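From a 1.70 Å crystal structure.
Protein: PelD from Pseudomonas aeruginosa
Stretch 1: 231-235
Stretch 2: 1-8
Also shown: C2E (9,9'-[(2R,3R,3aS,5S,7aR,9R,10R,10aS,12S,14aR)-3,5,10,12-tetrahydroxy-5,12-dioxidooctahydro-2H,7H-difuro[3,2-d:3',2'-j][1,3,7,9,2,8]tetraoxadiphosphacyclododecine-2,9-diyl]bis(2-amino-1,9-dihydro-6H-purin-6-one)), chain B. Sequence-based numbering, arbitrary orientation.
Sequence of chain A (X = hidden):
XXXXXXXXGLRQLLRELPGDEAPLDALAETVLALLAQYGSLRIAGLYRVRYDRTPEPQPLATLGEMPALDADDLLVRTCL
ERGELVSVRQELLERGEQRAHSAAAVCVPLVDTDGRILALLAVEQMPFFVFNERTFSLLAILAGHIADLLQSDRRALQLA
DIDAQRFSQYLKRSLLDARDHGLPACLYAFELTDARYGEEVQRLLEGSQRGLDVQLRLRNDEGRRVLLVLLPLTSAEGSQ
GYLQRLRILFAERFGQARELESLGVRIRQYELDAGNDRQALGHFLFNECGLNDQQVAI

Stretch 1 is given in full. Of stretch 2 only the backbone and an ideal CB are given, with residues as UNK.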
# COMPACT_ATOMS: atom_id res chain seq x y z
N LEU A 231 -1.80 9.20 -3.38
CA LEU A 231 -3.09 8.57 -3.59
C LEU A 231 -2.89 7.16 -4.14
O LEU A 231 -2.83 6.98 -5.36
CB LEU A 231 -3.90 9.39 -4.61
CG LEU A 231 -4.34 10.81 -4.24
CD1 LEU A 231 -3.17 11.78 -4.16
CD2 LEU A 231 -5.34 11.26 -5.31
N PRO A 232 -2.77 6.16 -3.25
CA PRO A 232 -2.54 4.79 -3.73
C PRO A 232 -3.75 4.21 -4.43
O PRO A 232 -4.89 4.62 -4.16
CB PRO A 232 -2.28 4.01 -2.43
CG PRO A 232 -1.90 5.05 -1.41
CD PRO A 232 -2.79 6.21 -1.78
N LEU A 233 -3.51 3.27 -5.34
CA LEU A 233 -4.58 2.52 -5.99
C LEU A 233 -5.69 3.43 -6.52
O LEU A 233 -6.86 3.17 -6.33
CB LEU A 233 -5.16 1.48 -5.03
CG LEU A 233 -4.15 0.49 -4.44
CD1 LEU A 233 -4.78 -0.34 -3.33
CD2 LEU A 233 -3.62 -0.42 -5.54
N THR A 234 -5.28 4.50 -7.21
CA THR A 234 -6.20 5.53 -7.67
C THR A 234 -5.93 5.83 -9.14
O THR A 234 -4.80 6.16 -9.50
CB THR A 234 -6.03 6.79 -6.81
OG1 THR A 234 -6.45 6.48 -5.48
CG2 THR A 234 -6.87 7.95 -7.36
N SER A 235 -6.98 5.71 -9.96
CA SER A 235 -6.91 5.96 -11.40
C SER A 235 -6.70 7.43 -11.71
O SER A 235 -6.84 8.27 -10.82
CB SER A 235 -8.19 5.49 -12.09
OG SER A 235 -9.31 6.30 -11.75
N UNK A 1 -12.84 1.80 -4.66
CA UNK A 1 -12.59 0.43 -5.21
C UNK A 1 -12.74 -0.61 -4.11
O UNK A 1 -12.50 -0.31 -2.93
CB UNK A 1 -11.19 0.33 -5.83
N UNK A 2 -13.14 -1.81 -4.49
CA UNK A 2 -13.33 -2.90 -3.53
C UNK A 2 -12.03 -3.28 -2.82
O UNK A 2 -12.04 -3.52 -1.61
CB UNK A 2 -13.91 -4.13 -4.24
N UNK A 3 -10.92 -3.29 -3.55
CA UNK A 3 -9.60 -3.54 -2.96
C UNK A 3 -9.26 -2.51 -1.89
O UNK A 3 -8.88 -2.88 -0.78
CB UNK A 3 -8.52 -3.53 -4.05
N UNK A 4 -9.41 -1.23 -2.23
CA UNK A 4 -9.11 -0.16 -1.28
C UNK A 4 -9.97 -0.32 -0.02
O UNK A 4 -9.46 -0.26 1.09
CB UNK A 4 -9.35 1.21 -1.92
N UNK A 5 -11.27 -0.54 -0.21
CA UNK A 5 -12.17 -0.72 0.94
C UNK A 5 -11.80 -1.96 1.77
O UNK A 5 -11.84 -1.91 2.99
CB UNK A 5 -13.62 -0.83 0.46
N UNK A 6 -11.43 -3.05 1.10
CA UNK A 6 -10.95 -4.24 1.81
C UNK A 6 -9.73 -3.97 2.68
O UNK A 6 -9.67 -4.40 3.83
CB UNK A 6 -10.62 -5.34 0.80
N UNK A 7 -8.76 -3.26 2.12
CA UNK A 7 -7.54 -2.92 2.85
C UNK A 7 -7.80 -1.95 3.99
O UNK A 7 -7.19 -2.07 5.05
CB UNK A 7 -6.51 -2.32 1.89
N UNK A 8 -8.71 -1.01 3.77
CA UNK A 8 -9.11 -0.07 4.82
C UNK A 8 -9.77 -0.77 5.98
O UNK A 8 -9.54 -0.41 7.13
CB UNK A 8 -10.06 0.99 4.26
P1 C2E B . -16.45 12.37 -4.29
O2P C2E B . -17.03 13.46 -5.17
O1P C2E B . -16.00 12.72 -2.89
O5' C2E B . -15.23 11.67 -5.05
C5' C2E B . -15.31 11.27 -6.41
C4' C2E B . -14.11 10.41 -6.80
O4' C2E B . -12.92 11.22 -6.83
C3' C2E B . -13.80 9.26 -5.85
O3' C2E B . -14.49 8.04 -6.15
C2' C2E B . -12.32 9.08 -6.05
O2' C2E B . -12.10 8.36 -7.27
C1' C2E B . -11.83 10.50 -6.25
N9 C2E B . -11.46 11.11 -4.95
C8 C2E B . -12.10 12.11 -4.32
N7 C2E B . -11.49 12.44 -3.16
C5 C2E B . -10.41 11.64 -3.06
C6 C2E B . -9.33 11.44 -2.08
O6 C2E B . -9.28 12.21 -0.97
N1 C2E B . -8.40 10.49 -2.33
C2 C2E B . -8.44 9.69 -3.43
N2 C2E B . -7.46 8.77 -3.58
N3 C2E B . -9.41 9.82 -4.37
C4 C2E B . -10.40 10.75 -4.24
P11 C2E B . -14.78 6.98 -4.97
O21 C2E B . -15.39 5.73 -5.58
O11 C2E B . -13.59 6.83 -4.04
O5A C2E B . -15.96 7.71 -4.16
C5A C2E B . -17.17 8.07 -4.82
C4A C2E B . -18.03 8.86 -3.85
O4A C2E B . -18.24 8.11 -2.65
C3A C2E B . -17.34 10.12 -3.37
O3A C2E B . -17.55 11.21 -4.24
C2A C2E B . -17.94 10.37 -2.01
O2A C2E B . -19.23 10.99 -2.15
C1A C2E B . -18.11 8.96 -1.50
N91 C2E B . -16.93 8.57 -0.69
C81 C2E B . -15.94 7.72 -1.04
N71 C2E B . -15.02 7.59 -0.05
C51 C2E B . -15.43 8.36 0.97
C61 C2E B . -14.95 8.69 2.34
O61 C2E B . -13.80 8.15 2.83
N11 C2E B . -15.68 9.55 3.08
C21 C2E B . -16.83 10.11 2.62
N21 C2E B . -17.51 10.97 3.43
N31 C2E B . -17.33 9.85 1.39
C41 C2E B . -16.69 9.00 0.54

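At position 1 the CA-to-CB bond is directed toward stretch 1, with the ideal CB 5.2 Å from Leu233 O. That carbonyl is an acceptor, but much of the surroundings is open, so a polar or a flexible aliphatic side chain of moderate length would suit. The deposited residue is Gln1, extended with chi1 and chi2 both t. Its OE1 comes no nearer than 3.9 Å to Leu233 O, so the side chain passes near that carbonyl without bonding to it. Its backbone does more for the helix: its carbonyl O accepts from the backbone N of position 5.

Position 2 has helical backbone angles (-62/-40), and nothing of stretch 1 lies within 5.5 Å of its CB. Stretch 1 sets no demand there, and small or polar residues would be at home. It is Ser2, out of reach of stretch 1.

At position 3 the CA-to-CB bond again points toward stretch 1, and the ideal CB is 5.0 Å from Leu233 CD1. The methyl offers an apolar surface and no polar partner, so Leu, Ile, Met, Val or Phe would be reasonable. The residue is Leu3, with chi1 t and chi2 p, and its CD2 packs against Leu233 CD1 at 3.7 Å.

Position 4 is closest in register, the CA of position 4 lying 7.1 Å from Leu233 CA. Its CB points toward stretch 1 and also lies 5.0 Å from Leu233 CD1, so the first part of a side chain meets an apolar surface. Farther out lie the carbonyl of Leu233 and, in a clearly different direction, a phosphate oxygen of C2E. A long side chain with an aliphatic stem and a donor at its tip fits this combination; Lys or Arg would serve, and Gln or Met would meet part of it. Arg4 is found. Its CG lies 3.8 Å from Leu233 CB, and NH1 donates a hydrogen bond to Leu233 O at 2.8 Å. The acceptor sits at the edge of the guanidinium, near its plane, where the N-H groups point. NH2 lies 3.5 Å from C2E O11, a phosphate oxygen, which places the positive group near the ligand's negative charge. Thr234 approaches the same ligand by another route: its OG1 accepts a hydrogen bond from C2E N2 at 3.1 Å.

Positions 5 and 6 are out of reach of stretch 1 and would tolerate many helix-compatible residues. Ser5 and Ser6 occupy them; Ser5 N donates to Gln1 O at 3.0 Å and Ser6 N to Ser2 O at 2.8 Å.

Position 7, one turn after position 3, points its CB toward stretch 1 but has nothing of it within 5.5 Å. A side chain must extend to touch Leu233, which favours Leu, Met, Ile or Phe. Leu7, with chi1 m and chi2 t, brings CD1 to 3.9 Å from Leu233 CD1, so that this methyl meets both Leu3 and Leu7.

Position 8 is again out of reach. Leu8 stands there, its N donating to Arg4 O at 2.9 Å.

Stretch 2, residues 1-8: QSLRSSLL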
# COMPACT_ATOMS: atom_id res chain seq x y z
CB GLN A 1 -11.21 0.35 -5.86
CG GLN A 1 -11.03 -0.85 -6.77
CD GLN A 1 -9.66 -0.92 -7.42
OE1 GLN A 1 -8.86 0.02 -7.34
NE2 GLN A 1 -9.38 -2.04 -8.07
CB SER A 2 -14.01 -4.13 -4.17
OG SER A 2 -13.95 -4.10 -5.58
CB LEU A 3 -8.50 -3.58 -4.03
CG LEU A 3 -7.07 -3.78 -3.49
CD1 LEU A 3 -6.89 -5.16 -2.86
CD2 LEU A 3 -6.03 -3.54 -4.58
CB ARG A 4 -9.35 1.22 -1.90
CG ARG A 4 -8.46 1.57 -3.09
CD ARG A 4 -8.45 3.07 -3.32
NE ARG A 4 -9.77 3.61 -3.67
CZ ARG A 4 -10.27 3.69 -4.90
NH1 ARG A 4 -9.59 3.26 -5.95
NH2 ARG A 4 -11.49 4.21 -5.08
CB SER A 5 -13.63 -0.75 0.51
OG SER A 5 -14.07 0.56 0.19
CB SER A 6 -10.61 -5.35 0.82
OG SER A 6 -11.79 -5.96 0.34
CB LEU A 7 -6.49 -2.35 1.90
CG LEU A 7 -6.03 -3.35 0.84
CD1 LEU A 7 -5.15 -2.66 -0.19
CD2 LEU A 7 -5.32 -4.53 1.50
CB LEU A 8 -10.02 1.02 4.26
CG LEU A 8 -9.27 2.08 3.46
CD1 LEU A 8 -10.21 2.89 2.58
CD2 LEU A 8 -8.46 2.98 4.37
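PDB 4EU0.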